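Long-range contact in 3-phosphoshikimate 1-carboxyvinyltransferase (Streptomyces sviceus, PDB 7M0O), which probably transfers the enolpyruvyl group of phosphoenolpyruvate to the 5-hydroxyl of shikimate-3-phosphate, the penultimate step of chorismate biosynthesis: residues 14-28 with 210-222. Sequence-based numbering, arbitrary orientation.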
loop_
_atom_site.group_PDB
_atom_site.type_symbol
_atom_site.label_atom_id
_atom_site.label_comp_id
_atom_site.label_asym_id
_atom_site.label_seq_id
_atom_site.Cartn_x
_atom_site.Cartn_y
_atom_site.Cartn_z
ATOM N N ALA A 14 -1.956 2.273 -10.394
ATOM C CA ALA A 14 -2.749 3.223 -11.179
ATOM C C ALA A 14 -1.921 3.895 -12.268
ATOM O O ALA A 14 -2.453 4.218 -13.339
ATOM C CB ALA A 14 -3.358 4.287 -10.267
ATOM N N LEU A 15 -0.637 4.162 -11.991
ATOM C CA LEU A 15 0.237 4.770 -12.999
ATOM C C LEU A 15 0.439 3.836 -14.187
ATOM O O LEU A 15 0.448 4.279 -15.345
ATOM C CB LEU A 15 1.592 5.130 -12.384
ATOM C CG LEU A 15 1.625 6.368 -11.504
ATOM C CD1 LEU A 15 2.956 6.480 -10.775
ATOM C CD2 LEU A 15 1.398 7.579 -12.350
ATOM N N PHE A 16 0.629 2.543 -13.913
ATOM C CA PHE A 16 0.718 1.555 -14.985
ATOM C C PHE A 16 -0.550 1.552 -15.825
ATOM O O PHE A 16 -0.495 1.591 -17.059
ATOM C CB PHE A 16 0.977 0.170 -14.383
ATOM C CG PHE A 16 1.213 -0.922 -15.407
ATOM C CD1 PHE A 16 0.174 -1.370 -16.228
ATOM C CD2 PHE A 16 2.458 -1.530 -15.526
ATOM C CE1 PHE A 16 0.374 -2.385 -17.170
ATOM C CE2 PHE A 16 2.668 -2.557 -16.470
ATOM C CZ PHE A 16 1.622 -2.979 -17.282
ATOM N N LEU A 17 -1.705 1.449 -15.166
ATOM C CA LEU A 17 -2.973 1.384 -15.885
ATOM C C LEU A 17 -3.218 2.651 -16.704
ATOM O O LEU A 17 -3.693 2.575 -17.851
ATOM C CB LEU A 17 -4.101 1.132 -14.887
ATOM C CG LEU A 17 -3.998 -0.250 -14.234
ATOM C CD1 LEU A 17 -4.792 -0.350 -12.939
ATOM C CD2 LEU A 17 -4.504 -1.296 -15.223
ATOM N N ALA A 18 -2.889 3.826 -16.138
ATOM C CA ALA A 18 -3.059 5.084 -16.865
ATOM C C ALA A 18 -2.184 5.123 -18.110
ATOM O O ALA A 18 -2.592 5.653 -19.146
ATOM C CB ALA A 18 -2.740 6.283 -15.966
ATOM N N ALA A 19 -0.962 4.595 -18.012
ATOM C CA ALA A 19 -0.074 4.543 -19.166
ATOM C C ALA A 19 -0.586 3.598 -20.245
ATOM O O ALA A 19 -0.401 3.864 -21.439
ATOM C CB ALA A 19 1.317 4.107 -18.717
ATOM N N ALA A 20 -1.184 2.471 -19.852
ATOM C CA ALA A 20 -1.446 1.389 -20.797
ATOM C C ALA A 20 -2.839 1.450 -21.419
ATOM O O ALA A 20 -3.074 0.780 -22.431
ATOM C CB ALA A 20 -1.246 0.030 -20.108
ATOM N N ALA A 21 -3.741 2.264 -20.882
ATOM C CA ALA A 21 -5.133 2.208 -21.297
ATOM C C ALA A 21 -5.369 2.953 -22.613
ATOM O O ALA A 21 -4.528 3.704 -23.113
ATOM C CB ALA A 21 -6.030 2.773 -20.198
ATOM N N ASP A 22 -6.545 2.717 -23.183
ATOM C CA ASP A 22 -6.986 3.407 -24.388
ATOM C C ASP A 22 -7.766 4.638 -23.946
ATOM O O ASP A 22 -8.877 4.521 -23.416
ATOM C CB ASP A 22 -7.820 2.466 -25.254
ATOM C CG ASP A 22 -8.335 3.129 -26.517
ATOM O OD1 ASP A 22 -7.783 4.170 -26.922
ATOM O OD2 ASP A 22 -9.302 2.605 -27.107
ATOM N N GLY A 23 -7.168 5.810 -24.119
ATOM C CA GLY A 23 -7.778 7.079 -23.771
ATOM C C GLY A 23 -6.920 7.858 -22.792
ATOM O O GLY A 23 -5.777 7.497 -22.493
ATOM N N VAL A 24 -7.475 8.961 -22.300
ATOM C CA VAL A 24 -6.788 9.815 -21.336
ATOM C C VAL A 24 -7.308 9.468 -19.949
ATOM O O VAL A 24 -8.510 9.574 -19.684
ATOM C CB VAL A 24 -6.994 11.304 -21.653
ATOM C CG1 VAL A 24 -6.268 12.146 -20.623
ATOM C CG2 VAL A 24 -6.490 11.613 -23.053
ATOM N N THR A 25 -6.412 9.019 -19.073
ATOM C CA THR A 25 -6.769 8.702 -17.696
ATOM C C THR A 25 -6.418 9.867 -16.785
ATOM O O THR A 25 -5.349 10.470 -16.910
ATOM C CB THR A 25 -6.045 7.445 -17.209
ATOM O OG1 THR A 25 -6.585 6.315 -17.868
ATOM C CG2 THR A 25 -6.200 7.252 -15.699
ATOM N N THR A 26 -7.327 10.170 -15.863
ATOM C CA THR A 26 -7.090 11.155 -14.814
ATOM C C THR A 26 -6.977 10.419 -13.482
ATOM O O THR A 26 -7.897 9.690 -13.090
ATOM C CB THR A 26 -8.212 12.193 -14.787
ATOM O OG1 THR A 26 -8.343 12.777 -16.091
ATOM C CG2 THR A 26 -7.925 13.297 -13.764
ATOM N N LEU A 27 -5.837 10.578 -12.814
ATOM C CA LEU A 27 -5.606 10.039 -11.483
ATOM C C LEU A 27 -5.791 11.163 -10.474
ATOM O O LEU A 27 -5.124 12.201 -10.567
ATOM C CB LEU A 27 -4.200 9.455 -11.369
ATOM C CG LEU A 27 -3.833 8.385 -12.401
ATOM C CD1 LEU A 27 -2.457 7.834 -12.093
ATOM C CD2 LEU A 27 -4.880 7.282 -12.378
ATOM N N VAL A 28 -6.675 10.957 -9.505
ATOM C CA VAL A 28 -6.981 11.989 -8.517
ATOM C C VAL A 28 -6.253 11.677 -7.210
ATOM O O VAL A 28 -6.346 10.563 -6.680
ATOM C CB VAL A 28 -8.501 12.106 -8.315
ATOM C CG1 VAL A 28 -8.830 13.251 -7.395
ATOM C CG2 VAL A 28 -9.185 12.293 -9.668
ATOM N N GLY A 210 -7.088 -7.567 -25.143
ATOM C CA GLY A 210 -7.975 -6.495 -25.550
ATOM C C GLY A 210 -7.742 -5.156 -24.894
ATOM O O GLY A 210 -8.427 -4.188 -25.247
ATOM N N GLY A 211 -6.820 -5.066 -23.949
ATOM C CA GLY A 211 -6.437 -3.790 -23.387
ATOM C C GLY A 211 -7.355 -3.287 -22.288
ATOM O O GLY A 211 -8.272 -3.966 -21.802
ATOM N N TYR A 212 -7.094 -2.035 -21.913
ATOM C CA TYR A 212 -7.785 -1.324 -20.850
ATOM C C TYR A 212 -8.568 -0.140 -21.403
ATOM O O TYR A 212 -8.269 0.376 -22.480
ATOM C CB TYR A 212 -6.792 -0.802 -19.801
ATOM C CG TYR A 212 -6.033 -1.852 -19.025
ATOM C CD1 TYR A 212 -6.649 -2.592 -18.031
ATOM C CD2 TYR A 212 -4.680 -2.082 -19.270
ATOM C CE1 TYR A 212 -5.938 -3.548 -17.312
ATOM C CE2 TYR A 212 -3.965 -3.018 -18.551
ATOM C CZ TYR A 212 -4.596 -3.753 -17.583
ATOM O OH TYR A 212 -3.862 -4.685 -16.869
ATOM N N ARG A 213 -9.555 0.311 -20.618
ATOM C CA ARG A 213 -10.361 1.489 -20.921
ATOM C C ARG A 213 -10.000 2.602 -19.943
ATOM O O ARG A 213 -10.153 2.424 -18.729
ATOM C CB ARG A 213 -11.853 1.170 -20.807
ATOM C CG ARG A 213 -12.550 0.852 -22.133
ATOM C CD ARG A 213 -11.931 -0.350 -22.835
ATOM N NE ARG A 213 -11.636 -1.441 -21.904
ATOM C CZ ARG A 213 -11.264 -2.667 -22.269
ATOM N NH1 ARG A 213 -11.148 -2.983 -23.557
ATOM N NH2 ARG A 213 -11.015 -3.583 -21.342
ATOM N N ALA A 214 -9.558 3.749 -20.466
ATOM C CA ALA A 214 -9.190 4.872 -19.613
ATOM C C ALA A 214 -10.391 5.346 -18.808
ATOM O O ALA A 214 -11.549 5.186 -19.215
ATOM C CB ALA A 214 -8.650 6.038 -20.437
ATOM N N THR A 215 -10.102 5.974 -17.674
ATOM C CA THR A 215 -11.148 6.449 -16.781
ATOM C C THR A 215 -10.576 7.548 -15.887
ATOM O O THR A 215 -9.397 7.902 -15.973
ATOM C CB THR A 215 -11.722 5.280 -15.970
ATOM O OG1 THR A 215 -12.923 5.692 -15.308
ATOM C CG2 THR A 215 -10.707 4.792 -14.939
ATOM N N THR A 216 -11.438 8.122 -15.052
ATOM C CA THR A 216 -11.002 8.955 -13.941
ATOM C C THR A 216 -10.916 8.041 -12.728
ATOM O O THR A 216 -11.909 7.404 -12.373
ATOM C CB THR A 216 -11.966 10.118 -13.695
ATOM O OG1 THR A 216 -11.831 11.097 -14.730
ATOM C CG2 THR A 216 -11.673 10.800 -12.359
ATOM N N TYR A 217 -9.729 7.941 -12.121
ATOM C CA TYR A 217 -9.498 6.996 -11.033
ATOM C C TYR A 217 -8.926 7.744 -9.840
ATOM O O TYR A 217 -7.831 8.312 -9.925
ATOM C CB TYR A 217 -8.564 5.846 -11.444
ATOM C CG TYR A 217 -8.529 4.783 -10.370
ATOM C CD1 TYR A 217 -9.537 3.827 -10.274
ATOM C CD2 TYR A 217 -7.522 4.777 -9.415
ATOM C CE1 TYR A 217 -9.523 2.882 -9.256
ATOM C CE2 TYR A 217 -7.499 3.845 -8.401
ATOM C CZ TYR A 217 -8.499 2.901 -8.325
ATOM O OH TYR A 217 -8.465 1.976 -7.306
ATOM N N ALA A 218 -9.671 7.748 -8.739
ATOM C CA ALA A 218 -9.242 8.379 -7.498
ATOM C C ALA A 218 -8.428 7.394 -6.663
ATOM O O ALA A 218 -8.875 6.265 -6.412
ATOM C CB ALA A 218 -10.456 8.865 -6.703
ATOM N N ILE A 219 -7.252 7.839 -6.220
ATOM C CA ILE A 219 -6.370 7.039 -5.372
ATOM C C ILE A 219 -6.813 7.185 -3.922
ATOM O O ILE A 219 -6.934 8.308 -3.406
ATOM C CB ILE A 219 -4.905 7.475 -5.538
ATOM C CG1 ILE A 219 -4.447 7.309 -6.989
ATOM C CG2 ILE A 219 -3.993 6.704 -4.546
ATOM C CD1 ILE A 219 -4.631 5.937 -7.482
ATOM N N GLU A 220 -7.034 6.053 -3.259
ATOM C CA GLU A 220 -7.420 6.079 -1.843
ATOM C C GLU A 220 -6.258 6.553 -0.972
ATOM O O GLU A 220 -5.107 6.166 -1.200
ATOM C CB GLU A 220 -7.848 4.691 -1.360
ATOM C CG GLU A 220 -9.182 4.218 -1.868
ATOM C CD GLU A 220 -9.465 2.753 -1.539
ATOM O OE1 GLU A 220 -8.847 2.174 -0.602
ATOM O OE2 GLU A 220 -10.320 2.174 -2.236
ATOM N N PRO A 221 -6.526 7.375 0.041
ATOM C CA PRO A 221 -5.516 7.600 1.078
ATOM C C PRO A 221 -5.165 6.284 1.755
ATOM O O PRO A 221 -5.989 5.373 1.850
ATOM C CB PRO A 221 -6.207 8.563 2.055
ATOM C CG PRO A 221 -7.329 9.174 1.253
ATOM C CD PRO A 221 -7.763 8.141 0.275
ATOM N N ASP A 222 -3.931 6.184 2.225
ATOM C CA ASP A 222 -3.521 4.981 2.934
ATOM C C ASP A 222 -4.412 4.770 4.155
ATOM O O ASP A 222 -4.467 5.613 5.059
ATOM C CB ASP A 222 -2.051 5.075 3.340
ATOM C CG ASP A 222 -1.493 3.753 3.823
ATOM O OD1 ASP A 222 -1.917 3.280 4.898
ATOM O OD2 ASP A 222 -0.608 3.194 3.141
HETATM O O HOH W 1 -4.750 -1.021 -23.477
#
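Ala14 CB meets Ile219 CD1 at 3.5 Å, a tight carbon pair, and CD1 also lies at the in-plane edge of the Tyr217 ring. One turn on, Leu17 CD2 sits over one face of the Tyr212 ring, 3.5 Å from its centroid and 19° off the normal, which qualifies as CH-pi. With its CG anti to the carbonyl carbon (chi1 -65°), Tyr212 lays this ring against the helix, and its hydroxyl is hydrogen-bonded to Leu162 O. A water joins Ala20 O to Tyr212 N. Just past the helix, Asp22 forms an isolated bridge with Arg213: Asp22 N donates to Tyr212 O (3.0 Å) and Asp22 O accepts from Ala214 N (3.1 Å). Thr25 then presses OG1 on Ala214 CB at 3.3 Å. A separate parallel pairing, one residue out of step with that bridge, follows from Thr26 to Val28; Tyr217 N donates to Thr26 O (2.7 Å), and Ile219 N to Val28 O continues the pattern. Val28 and Thr216 touch through their CG2 methyls on the face carrying Thr26. Strand 216-218, from a distant part of the chain, thus forms one border of a mixed four-stranded sheet beside strand 24-28, whose other neighbour is antiparallel strand 56-60, while helix 182-193 packs against Ala14, Tyr212 and Tyr217.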